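Local coordinates for protein copper induced nitroreductase D (Lactococcus lactis, PDB 2WQF) that probably acts as an FMN-dependent nitroreductase, a copper-induced flavoprotein involved in defence against oxidative stress, at residues S43-L48 and F101-A106. Sequence-based numbering, arbitrary orientation.
Sequences SQTGRL and FFEDQA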
ATOM      1  N   SER A  43       9.043  -9.544  -5.684  1.00 12.38           N
ATOM      2  CA  SER A  43       9.188 -10.585  -4.666  1.00 13.76           C
ATOM      3  C   SER A  43       7.876 -11.243  -4.292  1.00 12.89           C
ATOM      4  O   SER A  43       7.875 -12.343  -3.764  1.00 13.98           O
ATOM      5  CB  SER A  43       9.858 -10.007  -3.415  1.00 14.88           C
ATOM      6  OG  SER A  43       9.163  -8.867  -2.940  1.00 15.48           O
ATOM      7  N   GLN A  44       6.751 -10.571  -4.542  1.00 11.61           N
ATOM      8  CA  GLN A  44       5.435 -11.182  -4.343  1.00 12.04           C
ATOM      9  C   GLN A  44       5.321 -11.909  -3.005  1.00 11.55           C
ATOM     10  O   GLN A  44       4.948 -13.082  -2.944  1.00 13.63           O
ATOM     11  CB  GLN A  44       5.139 -12.142  -5.499  1.00 12.17           C
ATOM     12  CG  GLN A  44       5.115 -11.463  -6.840  1.00 12.87           C
ATOM     13  CD  GLN A  44       5.250 -12.462  -7.956  1.00 12.93           C
ATOM     14  OE1 GLN A  44       6.352 -12.647  -8.546  1.00 15.17           O
ATOM     15  NE2 GLN A  44       4.173 -13.143  -8.232  1.00  9.76           N
ATOM     16  N   THR A  45       5.559 -11.161  -1.927  1.00 11.96           N
ATOM     17  CA  THR A  45       5.611 -11.743  -0.597  1.00 12.82           C
ATOM     18  C   THR A  45       4.250 -11.937   0.067  1.00 13.08           C
ATOM     19  O   THR A  45       4.155 -12.591   1.098  1.00 12.78           O
ATOM     20  CB  THR A  45       6.490 -10.884   0.299  1.00 13.65           C
ATOM     21  OG1 THR A  45       6.164  -9.516   0.085  1.00 14.00           O
ATOM     22  CG2 THR A  45       7.950 -11.070  -0.042  1.00 15.71           C
ATOM     23  N   GLY A  46       3.194 -11.386  -0.533  1.00 12.00           N
ATOM     24  CA  GLY A  46       1.860 -11.475   0.041  1.00 11.15           C
ATOM     25  C   GLY A  46       1.289 -12.883  -0.065  1.00 11.60           C
ATOM     26  O   GLY A  46       1.475 -13.567  -1.083  1.00 12.93           O
ATOM     27  N   ARG A  47       0.591 -13.310   0.980  1.00 11.18           N
ATOM     28  CA  ARG A  47      -0.090 -14.601   1.003  1.00 12.39           C
ATOM     29  C   ARG A  47      -1.492 -14.352   1.542  1.00 11.81           C
ATOM     30  O   ARG A  47      -1.655 -13.551   2.457  1.00 11.80           O
ATOM     31  CB  ARG A  47       0.616 -15.585   1.937  1.00 14.02           C
ATOM     32  CG  ARG A  47       2.115 -15.799   1.642  1.00 12.45           C
ATOM     33  CD  ARG A  47       2.337 -16.660   0.380  1.00 14.18           C
ATOM     34  NE  ARG A  47       3.751 -16.823   0.053  1.00 13.52           N
ATOM     35  CZ  ARG A  47       4.432 -16.074  -0.817  1.00 13.88           C
ATOM     36  NH1 ARG A  47       3.843 -15.095  -1.493  1.00 13.48           N
ATOM     37  NH2 ARG A  47       5.725 -16.317  -1.015  1.00 14.68           N
ATOM     38  N   LEU A  48      -2.502 -15.029   0.997  1.00 12.31           N
ATOM     39  CA  LEU A  48      -3.878 -14.831   1.433  1.00 12.14           C
ATOM     40  C   LEU A  48      -4.526 -16.140   1.853  1.00 12.16           C
ATOM     41  O   LEU A  48      -4.362 -17.176   1.188  1.00 12.72           O
ATOM     42  CB  LEU A  48      -4.742 -14.250   0.325  1.00 12.75           C
ATOM     43  CG  LEU A  48      -4.663 -12.751   0.075  1.00 12.14           C
ATOM     44  CD1 LEU A  48      -3.293 -12.294  -0.363  1.00 15.12           C
ATOM     45  CD2 LEU A  48      -5.705 -12.387  -0.985  1.00 12.64           C
ATOM     46  N   PHE A 101      -4.484 -11.457   5.259  1.00 11.49           N
ATOM     47  CA  PHE A 101      -3.275 -11.083   4.550  1.00 10.39           C
ATOM     48  C   PHE A 101      -2.054 -11.370   5.376  1.00 11.54           C
ATOM     49  O   PHE A 101      -1.971 -10.923   6.506  1.00 12.55           O
ATOM     50  CB  PHE A 101      -3.317  -9.592   4.219  1.00 11.69           C
ATOM     51  CG  PHE A 101      -4.314  -9.238   3.137  1.00 10.91           C
ATOM     52  CD1 PHE A 101      -3.959  -9.257   1.791  1.00 12.00           C
ATOM     53  CD2 PHE A 101      -5.619  -8.907   3.476  1.00 12.71           C
ATOM     54  CE1 PHE A 101      -4.874  -8.913   0.826  1.00 12.65           C
ATOM     55  CE2 PHE A 101      -6.527  -8.544   2.521  1.00 12.79           C
ATOM     56  CZ  PHE A 101      -6.170  -8.559   1.191  1.00 12.09           C
ATOM     57  N   PHE A 102      -1.098 -12.091   4.780  1.00 11.16           N
ATOM     58  CA  PHE A 102       0.154 -12.444   5.425  1.00 12.14           C
ATOM     59  C   PHE A 102       1.309 -11.983   4.530  1.00 12.48           C
ATOM     60  O   PHE A 102       1.141 -11.776   3.326  1.00 12.47           O
ATOM     61  CB  PHE A 102       0.308 -13.964   5.623  1.00 12.88           C
ATOM     62  CG  PHE A 102      -0.844 -14.648   6.316  1.00 13.25           C
ATOM     63  CD1 PHE A 102      -0.699 -15.151   7.601  1.00 14.01           C
ATOM     64  CD2 PHE A 102      -2.036 -14.867   5.651  1.00 14.43           C
ATOM     65  CE1 PHE A 102      -1.764 -15.830   8.239  1.00 15.47           C
ATOM     66  CE2 PHE A 102      -3.093 -15.512   6.273  1.00 14.08           C
ATOM     67  CZ  PHE A 102      -2.954 -16.023   7.552  1.00 15.83           C
ATOM     68  N   GLU A 103       2.493 -11.851   5.125  1.00 12.93           N
ATOM     69  CA  GLU A 103       3.724 -11.623   4.378  1.00 12.40           C
ATOM     70  C   GLU A 103       4.644 -12.807   4.648  1.00 13.18           C
ATOM     71  O   GLU A 103       4.866 -13.187   5.815  1.00 14.62           O
ATOM     72  CB  GLU A 103       4.396 -10.320   4.813  1.00 13.26           C
ATOM     73  CG  GLU A 103       3.667  -9.080   4.292  1.00 14.01           C
ATOM     74  CD  GLU A 103       3.779  -8.963   2.767  1.00 13.47           C
ATOM     75  OE1 GLU A 103       4.920  -9.060   2.259  1.00 14.30           O
ATOM     76  OE2 GLU A 103       2.728  -8.794   2.075  1.00 13.32           O
ATOM     77  N   ASP A 104       5.189 -13.389   3.590  1.00 14.03           N
ATOM     78  CA  ASP A 104       6.036 -14.568   3.715  1.00 14.66           C
ATOM     79  C   ASP A 104       7.467 -14.192   4.160  1.00 14.66           C
ATOM     80  O   ASP A 104       8.284 -13.677   3.390  1.00 15.74           O
ATOM     81  CB  ASP A 104       6.044 -15.323   2.392  1.00 14.65           C
ATOM     82  CG  ASP A 104       6.709 -16.681   2.503  1.00 18.77           C
ATOM     83  OD1 ASP A 104       7.501 -16.905   3.438  1.00 21.32           O
ATOM     84  OD2 ASP A 104       6.447 -17.523   1.643  1.00 22.02           O
ATOM     85  N   GLN A 105       7.741 -14.470   5.430  1.00 16.66           N
ATOM     86  CA  GLN A 105       9.024 -14.124   6.030  1.00 16.54           C
ATOM     87  C   GLN A 105      10.187 -14.946   5.482  1.00 19.15           C
ATOM     88  O   GLN A 105      11.340 -14.521   5.568  1.00 19.10           O
ATOM     89  CB  GLN A 105       8.947 -14.293   7.551  1.00 17.69           C
ATOM     90  CG  GLN A 105       7.858 -13.419   8.188  1.00 18.68           C
ATOM     91  CD  GLN A 105       8.005 -11.960   7.806  1.00 17.59           C
ATOM     92  OE1 GLN A 105       8.982 -11.298   8.177  1.00 22.73           O
ATOM     93  NE2 GLN A 105       7.036 -11.449   7.063  1.00 18.21           N
ATOM     94  N   ALA A 106       9.894 -16.117   4.929  1.00 18.18           N
ATOM     95  CA  ALA A 106      10.954 -16.933   4.346  1.00 19.89           C
ATOM     96  C   ALA A 106      11.534 -16.264   3.093  1.00 18.82           C
ATOM     97  O   ALA A 106      12.744 -16.278   2.840  1.00 20.63           O
ATOM     98  CB  ALA A 106      10.441 -18.336   4.034  1.00 20.86           C
TER
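Arg47 and Asp104 form a buried salt bridge in which one carboxylate oxygen, Asp104 OD2, takes weak, bent hydrogen bonds from Arg47 NH2 (3.0 Å, N-H...O 134°) and Arg47 NE (3.2 Å). The guanidinium and carboxylate planes stand 89° apart, and Asp104 CB lies over one guanidinium face. A bend at chi2 (-74°) folds the Arg47 side chain back over the turn leading into its strand, where Arg47 NH1 reaches Gln44 O at 2.7 Å, almost in the guanidinium plane, and also bonds Gly46 O. An alanine at Arg47 would probably leave the buried Asp104 carboxylate without its counter-charge and the Gln44 carbonyl without this donor. Asp104 stands at the N-cap of helix 105-114, and its OD1 caps it by accepting from Ala106 N.

On the face carrying Glu103, Leu48 and Phe101, Glu103 OE1 accepts a short 2.5 Å bond on its syn lone pair from Thr45 OG1 of the preceding loop; Ser126 OG also bonds this oxygen. Leu48 lies alongside Phe101, with Leu48 CD1 3.8 Å from Phe101 CD1. The backbone frame is antiparallel: Arg47 N donates to Phe102 O at 2.9 Å and Phe102 N to Arg47 O at 2.8 Å, and Asp104 N extends the pairing to Thr45 O.

Strand 97-104 pairs with strands 46-52 and 171-182 in the antiparallel sheet of the FMN-dependent nitroreductase fold, Phe101 packs against helix 121-143, and Leu48 pairs with a parallel strand of the second subunit.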